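Local atomic coordinates of arginine 3rd transport system periplasmic binding protein (Legionella pneumophila subsp. pneumophila str. Philadelphia 1, PDB entry 3KZG), a protein that probably binds arginine in the periplasm and delivers it to a membrane transport system. Residues 17-20 with 25-28; 122-127 with 187-192; 146-151 with 177-182. All blocks are in the same frame, centred on the assembly; numbering follows the deposited sequence.

Overall arrangement
The three contacts sample different parts of a two-lobed solute-binding fold. Along the chain, contact 1 closes before the others open, whereas contact 3 is nested inside the long loop closed by contact 2. Contact 1 belongs to the sheet containing strand 4-13, where strand 17-18 pairs and leads into helix 29-40. Contacts 2 and 3 share strand 180-188, an outermost strand of the five-stranded mixed sheet, and join it to helices 121-127 and 140-148. Their centres lie about 22 Å apart, while the centre of contact 1 is about 26 Å from that of contact 2 and about 24 Å from that of contact 3. None touches another; contacts 2 and 3 place two separate helices against different parts of one outermost strand.

Contact 1 (17-20 with 25-28); sequences EVWS and SLYG
V18 and Y27 meet as a single antiparallel, hydrogen-bonded pair, their CA atoms 5.8 Å apart, where the chain turns back on strand 17-18. The bond itself is weak: V18 N donates to Y27 O over 3.1 Å with an N-H...O angle of only 128°. The same carbonyl oxygen takes a CA-H...O contact from E17, whose CA lies 3.3 Å from Y27 O. Packing is tightest here, since E17 and G28 bring their CA atoms to 4.3 Å, and G28, with a phi of 143°, adopts a glycine conformation at the N-cap position of helix 29-40. L26 lines the inner side, where CB rests 3.6 Å from V18 O and CG approaches the indole edge of W19 at 4.3 Å from CD1; I31 and F47 add apolar neighbours, and T9 also touches L26. On the outer side the packing is looser. The V18 side chain lies over one face of the exposed Y27 ring, but CG2 is modelled too close to the ring, so the depth of that contact is doubtful; S20 OG only skirts CE2 of Y27 at 4.4 Å. The E17 carboxylate turns from the contact, OE2 bonding S10 OG while OE1 lies near the carboxylate of D30. This chemistry implies a turn pinned only lightly by its backbone and closed mainly by L26 packing and the glycine geometry of G28; the nearby carboxylates may favour protonation of one of them.

Contact 2 (122-127 with 187-192); sequences ARQVLS and ISIGEG
The side chain of Q124 reaches I187 and I189 because it is stretched out: CG is anti to the backbone N (chi1 -169°) and CD continues nearly straight (chi2 -164°), carrying the carboxamide from helix 121-127 to the end of strand 180-188. I189 answers with an equally extended chain, chi2 -179°, and sends CD1 forward to meet the amide. Each end of the carboxamide has its own isoleucine. OE1 lies 3.1 Å from I189 CD1, a tight approach, while NE2 rests 3.5 Å from I187 CG2. These are van der Waals contacts; the polarity of OE1 is met by a hydrogen bond with S92 OG, on strand 91-97, whose backbone also pairs with I187. Within the helix, S127 OG donates to Q124 O over 2.7 Å from above the carbonyl plane. Beyond the contact, S188 OG bonds K210 of a second subunit, so this part of the strand also faces the assembly. Helix 121-127 connects parallel neighbours 112-116 and 133-137 in a beta-alpha-beta crossover, and its packing against the sheet is typical of the alpha/beta lobes of periplasmic binding proteins.

Contact 3 (146-151 with 177-182); sequences GLSNNQ and GKKYKL
S148 and K179 mark the nearest backbone approach, with CA atoms 9.1 Å apart, between the last turn of helix 140-148 and the residues leading into strand 180-188. The helix finishes in a Schellman motif: N150 takes a positive phi of 62°, while Q151 N bonds G146 O and N150 N bonds L147 O. At the other side, G177 also has positive phi as the chain leaves helix 173-176 and heads for the strand; just before it, K179 already shares backbone hydrogen bonding with V98, beside the end of strand 91-97. With so wide a gap, side chains alone make the contact. L147 drives CD2 obliquely at the Y180 ring, 3.9 Å from CE1, forming its buried apolar part. K179 is fully extended, its chi1 of 171° pointing the chain toward the helix, and brings NZ to 2.8 Å from S148 OG. Its CG meanwhile sits over the centre of the Y180 ring, on one face. E169 gathers the polar ends: its OE1 forms a salt bridge with K179 NZ and a hydrogen bond with Y180 OH, and the carboxylate probably stabilises the lysine charge. S148 OG in turn bonds L144 O, one turn back along its helix. A water completes the cluster, lying 2.7 Å from S148 OG and donating weakly to Y180 OH over 3.4 Å.

Contact 1 (17-20 with 25-28)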
ATOM      1  N   GLU A  17      25.249 -13.813  -6.448  1.00 16.14           N
ATOM      2  CA  GLU A  17      26.329 -13.219  -7.228  1.00 17.24           C
ATOM      3  C   GLU A  17      26.986 -14.252  -8.124  1.00 17.07           C
ATOM      4  O   GLU A  17      27.016 -15.440  -7.817  1.00 17.12           O
ATOM      5  CB  GLU A  17      27.401 -12.564  -6.345  1.00 14.67           C
ATOM      6  CG  GLU A  17      28.173 -13.508  -5.451  1.00 15.22           C
ATOM      7  CD  GLU A  17      27.594 -13.569  -4.062  1.00 15.60           C
ATOM      8  OE1 GLU A  17      26.750 -12.705  -3.752  1.00 15.92           O
ATOM      9  OE2 GLU A  17      27.985 -14.464  -3.283  1.00 19.07           O
ATOM     10  N   VAL A  18      27.507 -13.770  -9.241  1.00 19.34           N
ATOM     11  CA  VAL A  18      28.195 -14.601 -10.209  1.00 22.15           C
ATOM     12  C   VAL A  18      29.308 -13.754 -10.818  1.00 22.14           C
ATOM     13  O   VAL A  18      29.075 -12.639 -11.294  1.00 21.81           O
ATOM     14  CB  VAL A  18      27.254 -15.037 -11.327  1.00 23.21           C
ATOM     15  CG1 VAL A  18      26.230 -16.037 -10.821  1.00 22.63           C
ATOM     16  CG2 VAL A  18      26.564 -13.832 -11.845  1.00 26.30           C
ATOM     17  N   TRP A  19      30.516 -14.293 -10.789  1.00 24.84           N
ATOM     18  CA  TRP A  19      31.689 -13.622 -11.333  1.00 26.36           C
ATOM     19  C   TRP A  19      31.968 -14.190 -12.730  1.00 25.90           C
ATOM     20  O   TRP A  19      32.066 -15.407 -12.896  1.00 24.94           O
ATOM     21  CB  TRP A  19      32.870 -13.879 -10.406  1.00 28.47           C
ATOM     22  CG  TRP A  19      34.179 -13.386 -10.905  1.00 32.45           C
ATOM     23  CD1 TRP A  19      34.578 -12.087 -11.023  1.00 32.01           C
ATOM     24  CD2 TRP A  19      35.288 -14.192 -11.318  1.00 33.93           C
ATOM     25  NE1 TRP A  19      35.876 -12.034 -11.480  1.00 33.24           N
ATOM     26  CE2 TRP A  19      36.333 -13.310 -11.671  1.00 34.24           C
ATOM     27  CE3 TRP A  19      35.499 -15.574 -11.424  1.00 35.55           C
ATOM     28  CZ2 TRP A  19      37.578 -13.767 -12.122  1.00 35.01           C
ATOM     29  CZ3 TRP A  19      36.740 -16.028 -11.872  1.00 37.29           C
ATOM     30  CH2 TRP A  19      37.763 -15.122 -12.216  1.00 36.31           C
ATOM     31  N   SER A  20      32.087 -13.307 -13.719  1.00 26.73           N
ATOM     32  CA  SER A  20      32.354 -13.704 -15.107  1.00 28.92           C
ATOM     33  C   SER A  20      33.701 -13.175 -15.615  1.00 30.48           C
ATOM     34  O   SER A  20      33.861 -12.904 -16.809  1.00 29.34           O
ATOM     35  CB  SER A  20      31.245 -13.187 -16.030  1.00 28.92           C
ATOM     36  OG  SER A  20      29.966 -13.630 -15.609  1.00 28.21           O
ATOM     37  N   SER A  25      31.617  -6.756 -15.237  1.00 29.42           N
ATOM     38  CA  SER A  25      30.881  -6.477 -14.016  1.00 29.45           C
ATOM     39  C   SER A  25      30.227  -7.768 -13.518  1.00 30.58           C
ATOM     40  O   SER A  25      30.036  -8.716 -14.285  1.00 29.97           O
ATOM     41  CB  SER A  25      29.814  -5.402 -14.273  1.00 29.14           C
ATOM     42  OG  SER A  25      28.897  -5.788 -15.290  1.00 28.74           O
ATOM     43  N   LEU A  26      29.914  -7.811 -12.228  1.00 29.92           N
ATOM     44  CA  LEU A  26      29.264  -8.976 -11.652  1.00 28.67           C
ATOM     45  C   LEU A  26      27.777  -8.678 -11.611  1.00 26.99           C
ATOM     46  O   LEU A  26      27.356  -7.543 -11.856  1.00 27.65           O
ATOM     47  CB  LEU A  26      29.764  -9.242 -10.227  1.00 31.10           C
ATOM     48  CG  LEU A  26      31.257  -9.484 -10.010  1.00 32.55           C
ATOM     49  CD1 LEU A  26      32.019  -8.167 -10.148  1.00 33.13           C
ATOM     50  CD2 LEU A  26      31.477 -10.078  -8.625  1.00 33.23           C
ATOM     51  N   TYR A  27      26.980  -9.697 -11.317  1.00 24.29           N
ATOM     52  CA  TYR A  27      25.545  -9.505 -11.232  1.00 22.92           C
ATOM     53  C   TYR A  27      24.924 -10.464 -10.222  1.00 19.83           C
ATOM     54  O   TYR A  27      25.465 -11.538  -9.948  1.00 18.06           O
ATOM     55  CB  TYR A  27      24.903  -9.668 -12.613  1.00 25.99           C
ATOM     56  CG  TYR A  27      24.847 -11.082 -13.140  1.00 28.52           C
ATOM     57  CD1 TYR A  27      23.838 -11.960 -12.734  1.00 29.74           C
ATOM     58  CD2 TYR A  27      25.782 -11.537 -14.068  1.00 30.40           C
ATOM     59  CE1 TYR A  27      23.759 -13.255 -13.240  1.00 28.82           C
ATOM     60  CE2 TYR A  27      25.714 -12.831 -14.586  1.00 31.29           C
ATOM     61  CZ  TYR A  27      24.698 -13.684 -14.164  1.00 30.66           C
ATOM     62  OH  TYR A  27      24.640 -14.965 -14.651  1.00 31.30           O
ATOM     63  N   GLY A  28      23.788 -10.053  -9.669  1.00 18.10           N
ATOM     64  CA  GLY A  28      23.093 -10.863  -8.687  1.00 16.18           C
ATOM     65  C   GLY A  28      22.496  -9.961  -7.625  1.00 15.99           C
ATOM     66  O   GLY A  28      22.797  -8.767  -7.582  1.00 14.59           O
TER

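Contact 2 (122-127 with 187-192)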
ATOM      1  N   ALA A 122      27.117 -28.148   6.724  1.00 18.30           N
ATOM      2  CA  ALA A 122      27.624 -29.452   7.122  1.00 20.81           C
ATOM      3  C   ALA A 122      27.096 -29.722   8.526  1.00 22.44           C
ATOM      4  O   ALA A 122      26.623 -30.820   8.838  1.00 22.46           O
ATOM      5  CB  ALA A 122      29.150 -29.445   7.137  1.00 21.27           C
ATOM      6  N   ARG A 123      27.183 -28.703   9.374  1.00 23.28           N
ATOM      7  CA  ARG A 123      26.719 -28.815  10.748  1.00 23.59           C
ATOM      8  C   ARG A 123      25.217 -29.079  10.807  1.00 21.53           C
ATOM      9  O   ARG A 123      24.749 -29.855  11.639  1.00 22.40           O
ATOM     10  CB  ARG A 123      27.062 -27.535  11.516  1.00 28.06           C
ATOM     11  CG  ARG A 123      26.689 -27.576  12.987  1.00 34.41           C
ATOM     12  CD  ARG A 123      27.171 -26.324  13.707  1.00 40.11           C
ATOM     13  NE  ARG A 123      28.626 -26.208  13.690  1.00 45.34           N
ATOM     14  CZ  ARG A 123      29.456 -27.059  14.291  1.00 48.05           C
ATOM     15  NH1 ARG A 123      28.980 -28.101  14.964  1.00 48.91           N
ATOM     16  NH2 ARG A 123      30.767 -26.867  14.221  1.00 49.07           N
ATOM     17  N   GLN A 124      24.461 -28.448   9.914  1.00 20.85           N
ATOM     18  CA  GLN A 124      23.013 -28.638   9.887  1.00 20.62           C
ATOM     19  C   GLN A 124      22.667 -30.079   9.529  1.00 21.19           C
ATOM     20  O   GLN A 124      21.801 -30.697  10.146  1.00 20.07           O
ATOM     21  CB  GLN A 124      22.364 -27.704   8.869  1.00 21.89           C
ATOM     22  CG  GLN A 124      20.850 -27.671   8.979  1.00 23.35           C
ATOM     23  CD  GLN A 124      20.185 -27.068   7.765  1.00 23.43           C
ATOM     24  OE1 GLN A 124      20.586 -26.011   7.280  1.00 23.99           O
ATOM     25  NE2 GLN A 124      19.151 -27.737   7.267  1.00 26.45           N
ATOM     26  N   VAL A 125      23.359 -30.607   8.525  1.00 20.81           N
ATOM     27  CA  VAL A 125      23.138 -31.970   8.069  1.00 20.41           C
ATOM     28  C   VAL A 125      23.419 -32.996   9.165  1.00 20.75           C
ATOM     29  O   VAL A 125      22.590 -33.863   9.447  1.00 20.58           O
ATOM     30  CB  VAL A 125      24.034 -32.295   6.839  1.00 21.41           C
ATOM     31  CG1 VAL A 125      23.885 -33.752   6.441  1.00 18.35           C
ATOM     32  CG2 VAL A 125      23.656 -31.395   5.670  1.00 21.61           C
ATOM     33  N   LEU A 126      24.588 -32.903   9.788  1.00 22.01           N
ATOM     34  CA  LEU A 126      24.935 -33.868  10.819  1.00 23.64           C
ATOM     35  C   LEU A 126      24.059 -33.758  12.064  1.00 24.72           C
ATOM     36  O   LEU A 126      23.746 -34.768  12.688  1.00 25.30           O
ATOM     37  CB  LEU A 126      26.414 -33.740  11.191  1.00 22.49           C
ATOM     38  CG  LEU A 126      27.421 -34.051  10.072  1.00 23.80           C
ATOM     39  CD1 LEU A 126      28.817 -33.950  10.638  1.00 24.24           C
ATOM     40  CD2 LEU A 126      27.199 -35.436   9.488  1.00 21.70           C
ATOM     41  N   SER A 127      23.649 -32.540  12.405  1.00 26.64           N
ATOM     42  CA  SER A 127      22.807 -32.310  13.579  1.00 29.31           C
ATOM     43  C   SER A 127      21.446 -32.989  13.460  1.00 30.22           C
ATOM     44  O   SER A 127      20.724 -33.133  14.447  1.00 30.41           O
ATOM     45  CB  SER A 127      22.606 -30.805  13.799  1.00 30.66           C
ATOM     46  OG  SER A 127      21.821 -30.234  12.764  1.00 31.91           O
ATOM     47  N   ILE A 187      14.491 -24.938   5.099  1.00 21.62           N
ATOM     48  CA  ILE A 187      14.833 -25.050   6.514  1.00 21.05           C
ATOM     49  C   ILE A 187      15.445 -23.771   7.077  1.00 21.21           C
ATOM     50  O   ILE A 187      16.408 -23.236   6.525  1.00 20.51           O
ATOM     51  CB  ILE A 187      15.838 -26.201   6.754  1.00 21.55           C
ATOM     52  CG1 ILE A 187      15.361 -27.480   6.056  1.00 22.74           C
ATOM     53  CG2 ILE A 187      16.014 -26.437   8.247  1.00 19.18           C
ATOM     54  CD1 ILE A 187      14.014 -27.979   6.522  1.00 25.52           C
ATOM     55  N   SER A 188      14.896 -23.288   8.186  1.00 19.74           N
ATOM     56  CA  SER A 188      15.424 -22.080   8.801  1.00 21.02           C
ATOM     57  C   SER A 188      16.810 -22.382   9.357  1.00 20.68           C
ATOM     58  O   SER A 188      17.000 -23.362  10.069  1.00 19.45           O
ATOM     59  CB  SER A 188      14.510 -21.606   9.933  1.00 22.69           C
ATOM     60  OG  SER A 188      14.959 -20.366  10.456  1.00 25.55           O
ATOM     61  N   ILE A 189      17.783 -21.548   9.020  1.00 19.78           N
ATOM     62  CA  ILE A 189      19.131 -21.759   9.519  1.00 19.86           C
ATOM     63  C   ILE A 189      19.823 -20.420   9.723  1.00 18.16           C
ATOM     64  O   ILE A 189      19.810 -19.558   8.844  1.00 18.67           O
ATOM     65  CB  ILE A 189      19.964 -22.623   8.547  1.00 22.27           C
ATOM     66  CG1 ILE A 189      21.373 -22.830   9.119  1.00 24.06           C
ATOM     67  CG2 ILE A 189      20.005 -21.963   7.175  1.00 19.33           C
ATOM     68  CD1 ILE A 189      22.287 -23.640   8.234  1.00 29.38           C
ATOM     69  N   GLY A 190      20.418 -20.242  10.895  1.00 18.47           N
ATOM     70  CA  GLY A 190      21.101 -18.996  11.179  1.00 19.15           C
ATOM     71  C   GLY A 190      20.129 -17.861  11.441  1.00 18.19           C
ATOM     72  O   GLY A 190      18.925 -18.076  11.564  1.00 17.42           O
ATOM     73  N   GLU A 191      20.651 -16.643  11.507  1.00 18.37           N
ATOM     74  CA  GLU A 191      19.816 -15.484  11.788  1.00 18.17           C
ATOM     75  C   GLU A 191      19.719 -14.487  10.636  1.00 18.43           C
ATOM     76  O   GLU A 191      19.573 -13.284  10.862  1.00 18.73           O
ATOM     77  CB  GLU A 191      20.331 -14.785  13.052  1.00 17.65           C
ATOM     78  CG  GLU A 191      20.469 -15.724  14.240  1.00 17.08           C
ATOM     79  CD  GLU A 191      20.902 -15.020  15.517  1.00 19.33           C
ATOM     80  OE1 GLU A 191      20.213 -14.068  15.937  1.00 19.89           O
ATOM     81  OE2 GLU A 191      21.929 -15.426  16.102  1.00 19.78           O
ATOM     82  N   GLY A 192      19.799 -14.992   9.406  1.00 17.25           N
ATOM     83  CA  GLY A 192      19.685 -14.128   8.244  1.00 16.40           C
ATOM     84  C   GLY A 192      20.973 -13.839   7.500  1.00 15.75           C
ATOM     85  O   GLY A 192      22.053 -13.970   8.062  1.00 15.33           O
TER

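Contact 3 (146-151 with 177-182)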
ATOM      1  N   GLY A 146      29.262 -32.939  -8.806  1.00 20.96           N
ATOM      2  CA  GLY A 146      29.281 -34.147  -8.004  1.00 21.94           C
ATOM      3  C   GLY A 146      27.900 -34.762  -7.966  1.00 22.07           C
ATOM      4  O   GLY A 146      27.743 -35.975  -8.096  1.00 22.07           O
ATOM      5  N   LEU A 147      26.892 -33.912  -7.795  1.00 22.53           N
ATOM      6  CA  LEU A 147      25.509 -34.362  -7.747  1.00 23.28           C
ATOM      7  C   LEU A 147      25.145 -35.042  -9.069  1.00 24.02           C
ATOM      8  O   LEU A 147      24.604 -36.148  -9.077  1.00 24.12           O
ATOM      9  CB  LEU A 147      24.579 -33.173  -7.497  1.00 22.05           C
ATOM     10  CG  LEU A 147      23.078 -33.471  -7.399  1.00 22.91           C
ATOM     11  CD1 LEU A 147      22.828 -34.428  -6.245  1.00 21.58           C
ATOM     12  CD2 LEU A 147      22.294 -32.165  -7.200  1.00 23.71           C
ATOM     13  N   SER A 148      25.447 -34.371 -10.178  1.00 22.78           N
ATOM     14  CA  SER A 148      25.166 -34.898 -11.512  1.00 23.57           C
ATOM     15  C   SER A 148      25.851 -36.239 -11.733  1.00 24.01           C
ATOM     16  O   SER A 148      25.255 -37.156 -12.294  1.00 23.54           O
ATOM     17  CB  SER A 148      25.643 -33.923 -12.591  1.00 23.19           C
ATOM     18  OG  SER A 148      24.908 -32.720 -12.573  1.00 26.24           O
ATOM     19  N   ASN A 149      27.108 -36.333 -11.302  1.00 24.20           N
ATOM     20  CA  ASN A 149      27.913 -37.549 -11.436  1.00 24.91           C
ATOM     21  C   ASN A 149      27.557 -38.575 -10.375  1.00 25.48           C
ATOM     22  O   ASN A 149      28.190 -39.627 -10.278  1.00 24.34           O
ATOM     23  CB  ASN A 149      29.407 -37.225 -11.324  1.00 23.20           C
ATOM     24  CG  ASN A 149      29.965 -36.584 -12.574  1.00 22.85           C
ATOM     25  OD1 ASN A 149      31.060 -36.020 -12.557  1.00 22.21           O
ATOM     26  ND2 ASN A 149      29.224 -36.677 -13.672  1.00 21.14           N
ATOM     27  N   ASN A 150      26.554 -38.254  -9.568  1.00 27.38           N
ATOM     28  CA  ASN A 150      26.105 -39.152  -8.517  1.00 28.82           C
ATOM     29  C   ASN A 150      27.199 -39.417  -7.482  1.00 28.02           C
ATOM     30  O   ASN A 150      27.275 -40.509  -6.914  1.00 29.28           O
ATOM     31  CB  ASN A 150      25.630 -40.472  -9.139  1.00 32.33           C
ATOM     32  CG  ASN A 150      24.723 -41.258  -8.219  1.00 37.15           C
ATOM     33  OD1 ASN A 150      23.758 -40.720  -7.669  1.00 39.15           O
ATOM     34  ND2 ASN A 150      25.018 -42.544  -8.054  1.00 39.05           N
ATOM     35  N   GLN A 151      28.048 -38.419  -7.247  1.00 25.41           N
ATOM     36  CA  GLN A 151      29.122 -38.536  -6.261  1.00 24.77           C
ATOM     37  C   GLN A 151      28.503 -38.314  -4.876  1.00 22.71           C
ATOM     38  O   GLN A 151      29.035 -38.759  -3.861  1.00 18.95           O
ATOM     39  CB  GLN A 151      30.210 -37.496  -6.531  1.00 29.24           C
ATOM     40  CG  GLN A 151      30.791 -37.539  -7.944  1.00 34.49           C
ATOM     41  CD  GLN A 151      31.616 -38.788  -8.233  1.00 36.30           C
ATOM     42  OE1 GLN A 151      31.105 -39.908  -8.220  1.00 38.10           O
ATOM     43  NE2 GLN A 151      32.903 -38.594  -8.501  1.00 38.36           N
ATOM     44  N   GLY A 177      11.762 -30.718 -19.539  1.00 39.56           N
ATOM     45  CA  GLY A 177      11.716 -31.290 -18.204  1.00 36.99           C
ATOM     46  C   GLY A 177      12.854 -30.809 -17.327  1.00 34.90           C
ATOM     47  O   GLY A 177      13.940 -30.501 -17.817  1.00 33.97           O
ATOM     48  N   LYS A 178      12.605 -30.748 -16.025  1.00 33.42           N
ATOM     49  CA  LYS A 178      13.605 -30.289 -15.073  1.00 32.68           C
ATOM     50  C   LYS A 178      14.708 -31.308 -14.815  1.00 30.40           C
ATOM     51  O   LYS A 178      14.524 -32.507 -15.019  1.00 29.84           O
ATOM     52  CB  LYS A 178      12.933 -29.929 -13.744  1.00 33.43           C
ATOM     53  CG  LYS A 178      11.947 -28.783 -13.840  1.00 35.52           C
ATOM     54  CD  LYS A 178      11.372 -28.429 -12.479  1.00 38.09           C
ATOM     55  CE  LYS A 178      10.405 -27.262 -12.585  1.00 38.83           C
ATOM     56  NZ  LYS A 178       9.820 -26.885 -11.270  1.00 40.98           N
ATOM     57  N   LYS A 179      15.859 -30.814 -14.366  1.00 28.81           N
ATOM     58  CA  LYS A 179      16.995 -31.666 -14.043  1.00 26.12           C
ATOM     59  C   LYS A 179      17.044 -31.864 -12.533  1.00 26.02           C
ATOM     60  O   LYS A 179      17.548 -32.879 -12.043  1.00 25.30           O
ATOM     61  CB  LYS A 179      18.307 -31.025 -14.506  1.00 27.72           C
ATOM     62  CG  LYS A 179      19.558 -31.761 -14.015  1.00 27.14           C
ATOM     63  CD  LYS A 179      20.839 -31.050 -14.422  1.00 27.73           C
ATOM     64  CE  LYS A 179      22.074 -31.788 -13.902  1.00 27.82           C
ATOM     65  NZ  LYS A 179      23.349 -31.150 -14.358  1.00 28.42           N
ATOM     66  N   TYR A 180      16.504 -30.892 -11.804  1.00 24.27           N
ATOM     67  CA  TYR A 180      16.492 -30.938 -10.344  1.00 24.61           C
ATOM     68  C   TYR A 180      15.091 -30.973  -9.743  1.00 24.28           C
ATOM     69  O   TYR A 180      14.099 -30.677 -10.411  1.00 22.78           O
ATOM     70  CB  TYR A 180      17.223 -29.711  -9.780  1.00 25.36           C
ATOM     71  CG  TYR A 180      18.643 -29.550 -10.260  1.00 23.96           C
ATOM     72  CD1 TYR A 180      19.649 -30.425  -9.839  1.00 26.10           C
ATOM     73  CD2 TYR A 180      18.986 -28.527 -11.143  1.00 23.56           C
ATOM     74  CE1 TYR A 180      20.963 -30.283 -10.289  1.00 24.51           C
ATOM     75  CE2 TYR A 180      20.290 -28.375 -11.599  1.00 23.52           C
ATOM     76  CZ  TYR A 180      21.275 -29.254 -11.168  1.00 25.75           C
ATOM     77  OH  TYR A 180      22.572 -29.092 -11.611  1.00 27.29           O
ATOM     78  N   LYS A 181      15.033 -31.341  -8.466  1.00 23.41           N
ATOM     79  CA  LYS A 181      13.791 -31.372  -7.702  1.00 23.40           C
ATOM     80  C   LYS A 181      14.157 -31.102  -6.240  1.00 23.86           C
ATOM     81  O   LYS A 181      15.206 -31.546  -5.758  1.00 22.17           O
ATOM     82  CB  LYS A 181      13.067 -32.724  -7.831  1.00 22.39           C
ATOM     83  CG  LYS A 181      13.796 -33.919  -7.243  1.00 23.34           C
ATOM     84  CD  LYS A 181      12.892 -35.147  -7.237  1.00 23.65           C
ATOM     85  CE  LYS A 181      13.633 -36.393  -6.790  1.00 26.99           C
ATOM     86  NZ  LYS A 181      12.758 -37.600  -6.828  1.00 27.16           N
ATOM     87  N   LEU A 182      13.301 -30.359  -5.548  1.00 24.47           N
ATOM     88  CA  LEU A 182      13.535 -30.021  -4.150  1.00 25.31           C
ATOM     89  C   LEU A 182      13.001 -31.116  -3.239  1.00 26.32           C
ATOM     90  O   LEU A 182      11.960 -31.717  -3.512  1.00 26.56           O
ATOM     91  CB  LEU A 182      12.855 -28.693  -3.807  1.00 25.87           C
ATOM     92  CG  LEU A 182      13.065 -27.511  -4.755  1.00 27.10           C
ATOM     93  CD1 LEU A 182      12.408 -26.272  -4.159  1.00 27.72           C
ATOM     94  CD2 LEU A 182      14.552 -27.271  -4.986  1.00 26.77           C
TER
HETATM   95  O   HOH W   1      25.626 -30.122 -12.596  1.00 34.79           O